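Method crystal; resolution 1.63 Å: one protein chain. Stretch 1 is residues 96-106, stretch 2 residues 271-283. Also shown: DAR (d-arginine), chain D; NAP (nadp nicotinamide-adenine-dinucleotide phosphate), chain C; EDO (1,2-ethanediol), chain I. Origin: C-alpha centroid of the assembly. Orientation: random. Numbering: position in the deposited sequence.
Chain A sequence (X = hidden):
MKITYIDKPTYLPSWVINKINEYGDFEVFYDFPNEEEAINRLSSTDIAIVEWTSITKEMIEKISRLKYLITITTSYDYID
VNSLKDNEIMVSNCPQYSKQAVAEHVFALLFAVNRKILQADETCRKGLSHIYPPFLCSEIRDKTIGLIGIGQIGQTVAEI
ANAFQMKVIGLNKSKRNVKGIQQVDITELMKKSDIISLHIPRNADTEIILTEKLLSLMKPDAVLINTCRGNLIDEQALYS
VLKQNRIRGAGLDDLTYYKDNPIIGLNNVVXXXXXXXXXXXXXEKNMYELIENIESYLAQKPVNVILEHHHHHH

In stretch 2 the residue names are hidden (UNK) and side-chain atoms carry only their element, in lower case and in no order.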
# COMPACT_ATOMS: atom_id res chain seq x y z
N GLN A 96 10.67 -3.47 -20.14
CA GLN A 96 9.65 -4.06 -19.26
C GLN A 96 10.16 -4.47 -17.88
O GLN A 96 9.35 -4.91 -17.06
CB GLN A 96 9.01 -5.28 -19.93
CG GLN A 96 8.45 -5.00 -21.32
CD GLN A 96 7.48 -6.07 -21.79
OE1 GLN A 96 6.91 -6.81 -20.98
NE2 GLN A 96 7.28 -6.15 -23.10
N TYR A 97 11.45 -4.32 -17.60
CA TYR A 97 12.03 -4.90 -16.39
C TYR A 97 11.31 -4.45 -15.12
O TYR A 97 11.22 -5.23 -14.16
CB TYR A 97 13.53 -4.54 -16.29
CG TYR A 97 13.79 -3.07 -16.05
CD1 TYR A 97 13.79 -2.15 -17.10
CD2 TYR A 97 14.06 -2.59 -14.77
CE1 TYR A 97 14.02 -0.79 -16.87
CE2 TYR A 97 14.28 -1.24 -14.54
CZ TYR A 97 14.26 -0.35 -15.59
OH TYR A 97 14.48 0.98 -15.34
N SER A 98 10.82 -3.21 -15.07
CA SER A 98 10.34 -2.68 -13.80
C SER A 98 8.82 -2.64 -13.68
O SER A 98 8.32 -2.17 -12.66
CB SER A 98 10.88 -1.26 -13.56
OG SER A 98 10.17 -0.32 -14.35
N LYS A 99 8.07 -3.09 -14.69
CA LYS A 99 6.65 -2.75 -14.72
C LYS A 99 5.90 -3.31 -13.51
O LYS A 99 4.99 -2.64 -12.99
CB LYS A 99 6.00 -3.19 -16.03
CG LYS A 99 5.87 -4.68 -16.32
CD LYS A 99 5.25 -4.86 -17.72
CE LYS A 99 5.08 -6.34 -18.08
NZ LYS A 99 4.26 -6.55 -19.31
N GLN A 100 6.26 -4.50 -13.03
CA GLN A 100 5.58 -5.03 -11.84
C GLN A 100 5.99 -4.26 -10.59
O GLN A 100 5.14 -3.94 -9.74
CB GLN A 100 5.86 -6.52 -11.67
CG GLN A 100 5.12 -7.15 -10.49
CD GLN A 100 3.63 -7.26 -10.74
OE1 GLN A 100 3.19 -7.40 -11.88
NE2 GLN A 100 2.84 -7.21 -9.66
N ALA A 101 7.28 -3.97 -10.45
CA ALA A 101 7.76 -3.18 -9.32
C ALA A 101 7.08 -1.81 -9.27
O ALA A 101 6.62 -1.38 -8.20
CB ALA A 101 9.28 -3.02 -9.40
N VAL A 102 6.98 -1.13 -10.41
CA VAL A 102 6.41 0.21 -10.40
C VAL A 102 4.91 0.14 -10.14
O VAL A 102 4.36 0.95 -9.39
CB VAL A 102 6.73 0.96 -11.71
CG1 VAL A 102 6.06 2.34 -11.72
CG2 VAL A 102 8.25 1.12 -11.85
N ALA A 103 4.23 -0.81 -10.78
CA ALA A 103 2.80 -0.95 -10.54
C ALA A 103 2.50 -1.22 -9.06
O ALA A 103 1.58 -0.63 -8.50
CB ALA A 103 2.23 -2.07 -11.41
N GLU A 104 3.29 -2.08 -8.42
CA GLU A 104 3.08 -2.29 -6.99
C GLU A 104 3.38 -1.02 -6.20
O GLU A 104 2.70 -0.73 -5.21
CB GLU A 104 3.93 -3.45 -6.49
CG GLU A 104 3.43 -4.79 -6.99
CD GLU A 104 4.14 -5.99 -6.40
OE1 GLU A 104 4.80 -5.86 -5.35
OE2 GLU A 104 4.03 -7.08 -7.02
N HIS A 105 4.37 -0.23 -6.65
CA HIS A 105 4.67 1.01 -5.95
C HIS A 105 3.53 2.00 -6.04
O HIS A 105 3.34 2.80 -5.11
CB HIS A 105 5.94 1.64 -6.54
CG HIS A 105 6.62 2.59 -5.62
ND1 HIS A 105 7.40 2.17 -4.57
CD2 HIS A 105 6.66 3.95 -5.61
CE1 HIS A 105 7.91 3.23 -3.96
NE2 HIS A 105 7.47 4.32 -4.56
N VAL A 106 2.77 2.00 -7.14
CA VAL A 106 1.61 2.87 -7.23
C VAL A 106 0.67 2.59 -6.06
O VAL A 106 0.16 3.52 -5.41
CB VAL A 106 0.89 2.68 -8.57
CG1 VAL A 106 -0.48 3.36 -8.56
CG2 VAL A 106 1.74 3.21 -9.74
N UNK A 271 6.56 10.91 -0.35
CA UNK A 271 7.64 11.03 -1.33
C UNK A 271 8.52 9.79 -1.29
O UNK A 271 8.86 9.30 -0.22
c UNK A 271 7.08 13.88 -2.32
c UNK A 271 8.49 12.26 -1.03
c UNK A 271 7.70 13.56 -0.95
c UNK A 271 8.60 14.68 -0.48
N UNK A 272 8.90 9.29 -2.47
CA UNK A 272 9.92 8.26 -2.55
C UNK A 272 11.02 8.71 -3.51
O UNK A 272 10.75 9.41 -4.49
c UNK A 272 8.41 6.37 -1.82
o UNK A 272 8.52 7.03 -4.14
c UNK A 272 9.32 6.90 -2.96
N UNK A 273 12.27 8.35 -3.24
CA UNK A 273 13.41 8.92 -4.01
C UNK A 273 13.70 8.16 -5.30
O UNK A 273 14.81 7.66 -5.52
c UNK A 273 14.56 8.84 -3.01
c UNK A 273 14.27 7.55 -2.23
c UNK A 273 12.73 7.53 -2.10
N UNK A 274 12.71 8.09 -6.19
CA UNK A 274 12.86 7.32 -7.41
C UNK A 274 13.03 5.83 -7.20
O UNK A 274 13.59 5.15 -8.06
N UNK A 275 12.56 5.29 -6.07
CA UNK A 275 12.80 3.90 -5.70
C UNK A 275 11.71 2.94 -6.19
O UNK A 275 11.76 1.75 -5.87
c UNK A 275 12.95 3.79 -4.18
o UNK A 275 11.83 4.38 -3.53
N UNK A 276 10.73 3.44 -6.97
CA UNK A 276 9.60 2.62 -7.39
C UNK A 276 10.03 1.33 -8.08
O UNK A 276 9.39 0.28 -7.93
c UNK A 276 8.68 3.43 -8.31
N UNK A 277 11.09 1.41 -8.88
CA UNK A 277 11.47 0.29 -9.73
C UNK A 277 12.29 -0.77 -9.03
O UNK A 277 12.49 -1.85 -9.62
c UNK A 277 14.10 2.40 -9.90
c UNK A 277 15.22 -0.77 -11.27
c UNK A 277 12.31 0.79 -10.91
n UNK A 277 15.46 2.43 -9.71
c UNK A 277 14.94 0.48 -10.71
c UNK A 277 16.00 1.26 -10.20
c UNK A 277 17.59 -0.38 -10.82
c UNK A 277 13.73 1.22 -10.51
c UNK A 277 16.55 -1.19 -11.32
c UNK A 277 17.34 0.84 -10.26
N UNK A 278 12.84 -0.50 -7.85
CA UNK A 278 14.03 -1.25 -7.44
C UNK A 278 13.65 -2.48 -6.61
O UNK A 278 13.86 -2.54 -5.40
c UNK A 278 15.01 -0.36 -6.68
c UNK A 278 16.40 -0.94 -6.63
c UNK A 278 18.25 -2.04 -7.75
c UNK A 278 18.97 -2.03 -6.57
c UNK A 278 18.42 -1.49 -5.42
o UNK A 278 20.23 -2.57 -6.55
c UNK A 278 17.14 -0.95 -5.45
c UNK A 278 16.98 -1.49 -7.77
N UNK A 279 13.12 -3.49 -7.31
CA UNK A 279 12.89 -4.80 -6.73
C UNK A 279 13.98 -5.78 -7.16
O UNK A 279 14.66 -5.59 -8.18
o UNK A 279 11.49 -5.67 -8.52
c UNK A 279 11.52 -5.36 -7.12
N UNK A 280 14.15 -6.84 -6.37
CA UNK A 280 15.04 -7.92 -6.77
C UNK A 280 14.67 -8.45 -8.15
O UNK A 280 15.54 -8.73 -8.98
c UNK A 280 17.55 -8.63 -2.99
o UNK A 280 17.28 -8.00 -0.70
c UNK A 280 16.98 -8.88 -4.24
c UNK A 280 15.37 -8.16 -2.11
c UNK A 280 14.99 -9.08 -5.77
c UNK A 280 14.82 -8.42 -3.36
c UNK A 280 15.61 -8.79 -4.43
c UNK A 280 16.74 -8.26 -1.94
N UNK A 281 13.37 -8.63 -8.40
CA UNK A 281 12.93 -9.16 -9.68
C UNK A 281 13.22 -8.18 -10.81
O UNK A 281 13.66 -8.59 -11.89
o UNK A 281 10.97 -8.84 -6.93
c UNK A 281 10.93 -10.07 -7.17
o UNK A 281 10.80 -10.91 -6.26
c UNK A 281 11.44 -9.51 -9.65
c UNK A 281 11.05 -10.57 -8.62
N UNK A 282 12.97 -6.89 -10.58
CA UNK A 282 13.16 -5.90 -11.64
C UNK A 282 14.63 -5.76 -12.02
O UNK A 282 14.97 -5.72 -13.21
c UNK A 282 12.60 -4.54 -11.21
N UNK A 283 15.53 -5.67 -11.04
CA UNK A 283 16.92 -5.44 -11.40
C UNK A 283 17.51 -6.65 -12.10
O UNK A 283 18.39 -6.50 -12.95
n UNK A 283 19.32 -6.83 -7.19
c UNK A 283 18.86 -5.72 -8.02
n UNK A 283 20.63 -5.49 -5.84
n UNK A 283 20.54 -7.76 -5.49
c UNK A 283 18.00 -6.19 -9.18
c UNK A 283 20.17 -6.69 -6.18
c UNK A 283 17.75 -5.06 -10.16
N DAR D . 13.62 6.22 -14.75
CA DAR D . 13.22 4.82 -14.60
CB DAR D . 14.04 4.10 -13.51
CG DAR D . 15.54 4.03 -13.82
CD DAR D . 16.24 2.98 -12.96
NE DAR D . 17.65 2.75 -13.27
CZ DAR D . 18.08 1.55 -13.65
NH1 DAR D . 17.24 0.68 -14.21
NH2 DAR D . 19.36 1.20 -13.49
C DAR D . 13.28 4.11 -15.94
O DAR D . 13.53 2.89 -16.04
OXT DAR D . 13.06 4.78 -16.95
PA NAP C . 4.99 2.58 -22.57
O1A NAP C . 5.72 3.24 -23.73
O2A NAP C . 4.73 1.11 -22.60
O5B NAP C . 3.59 3.32 -22.40
C5B NAP C . 3.47 4.74 -22.53
C4B NAP C . 1.99 5.07 -22.54
O4B NAP C . 1.87 6.50 -22.58
C3B NAP C . 1.28 4.55 -23.79
O3B NAP C . -0.10 4.28 -23.47
C2B NAP C . 1.32 5.72 -24.74
O2B NAP C . 0.28 5.70 -25.70
C1B NAP C . 1.11 6.84 -23.74
N9A NAP C . 1.50 8.14 -24.30
C8A NAP C . 2.67 8.45 -24.90
N7A NAP C . 2.66 9.74 -25.31
C5A NAP C . 1.46 10.25 -24.99
C6A NAP C . 0.78 11.55 -25.14
N6A NAP C . 1.41 12.59 -25.74
N1A NAP C . -0.47 11.66 -24.65
C2A NAP C . -1.11 10.64 -24.05
N3A NAP C . -0.57 9.42 -23.88
C4A NAP C . 0.70 9.19 -24.33
O3 NAP C . 5.80 3.06 -21.25
PN NAP C . 5.89 2.31 -19.83
O1N NAP C . 6.81 1.12 -19.93
O2N NAP C . 4.50 2.09 -19.28
O5D NAP C . 6.66 3.43 -18.98
C5D NAP C . 6.07 4.72 -18.79
C4D NAP C . 7.02 5.64 -18.04
O4D NAP C . 7.22 5.14 -16.72
C3D NAP C . 8.43 5.69 -18.61
O3D NAP C . 8.55 6.59 -19.72
C2D NAP C . 9.25 6.13 -17.40
O2D NAP C . 9.43 7.55 -17.44
C1D NAP C . 8.41 5.71 -16.20
N1N NAP C . 9.14 4.73 -15.37
C2N NAP C . 9.35 5.00 -14.07
C3N NAP C . 10.05 4.10 -13.26
C7N NAP C . 10.30 4.43 -11.81
O7N NAP C . 11.16 3.81 -11.20
N7N NAP C . 9.63 5.43 -11.22
C4N NAP C . 10.53 2.92 -13.83
C5N NAP C . 10.31 2.67 -15.18
C6N NAP C . 9.60 3.60 -15.93
P2B NAP C . 0.38 4.91 -27.11
O1X NAP C . 1.65 5.41 -27.76
O2X NAP C . 0.47 3.45 -26.74
O3X NAP C . -0.91 5.27 -27.80
C1 EDO I . -0.24 -7.62 -11.93
O1 EDO I . 0.83 -8.28 -12.62
C2 EDO I . -0.73 -8.50 -10.78
O2 EDO I . 0.22 -8.49 -9.71

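Position 271 has four side-chain carbons, forked at the second. CA-to-CB points away from stretch 1, and nothing there is in reach. This is Leu271.

Position 272 has one carbon carrying one oxygen and one carbon. The oxygen lies at the edge of the His105 ring, near its plane, 2.9 Å from His105 NE2. A beta-branched side chain with one hydroxyl is Thr272. His105 NE2 donates a nearly straight hydrogen bond to Thr272 OG1.

Position 273 has three carbons that close a ring onto the backbone N. This is Pro273, out of reach of stretch 1.

Position 274 has no side-chain atoms, and its phi is positive (65°), which favours glycine. It is Gly274.

Position 275 has one carbon, then one oxygen, the oxygen 4.1 Å from His105 CE1, a loose contact. This is Ser275. A type I turn begins here and runs to position 278.

Position 276 has a single carbon, CB, 3.4 Å from His105 CD2 and over one face of that ring. The CB of position 276 also lies 4.2 Å from Val102 CG2. This is Ala276. Ala276 CA sits 3.5 Å from the centroid of the His105 ring, close to the ring normal, as a CH-pi contact.

Position 277 has one carbon, then fused five- and six-membered rings holding eight carbons and one nitrogen. The first carbon, CB, is 3.6 Å from Ser98 CB. Only an indole fits: Trp277. Its CE3 is 3.4 Å from Tyr97 CE2. The Tyr97 ring and the indole six-membered ring meet obliquely, planes at 81°. One face of the indole is covered by d-arginine, with Trp277 CE2 3.3 Å from DAR CD.

Position 278 has one carbon, then a six-carbon ring bearing one oxygen. It is Tyr278, with CA-to-CB away from stretch 1.

Position 279 has one carbon and one oxygen, the oxygen 3.6 Å from Ala101 CB. This is Ser279, the N-cap of the helix that follows.

Position 280 again has a six-carbon ring bearing oxygen. It is Tyr280, exposed and out of reach.

Position 281 has three carbons, the third carrying two oxygens: Glu281. It makes no contact with stretch 1.

Position 282 has one carbon, 4.1 Å from Ala101 CB. It is Ala282. Its N donates to Ser279 OG, the capping bond. Its CA is 3.3 Å from Tyr97 O, a CA-H...O contact.

Position 283 has three carbons, a nitrogen, then a carbon with two more nitrogens. This is Arg283. CA-to-CB points away, and NH1 donates to Tyr278 OH.

The contact is mostly apolar packing, with one hydrogen bond across it, from His105 to Thr272. Small residues let the backbones come close: the CA atoms of Ser98 and Ala282 are 4.8 Å apart. Ala101 O and Ala276 O lie 3.2 Å apart, but both are acceptors and do not bond. The nicotinamide group adjoins the contact, with Val102 CG2 3.5 Å from NAP C4N and Trp277 CB 3.2 Å from NAP O7N.

Stretch 2 271-283: LTPGSAWYSYEAR
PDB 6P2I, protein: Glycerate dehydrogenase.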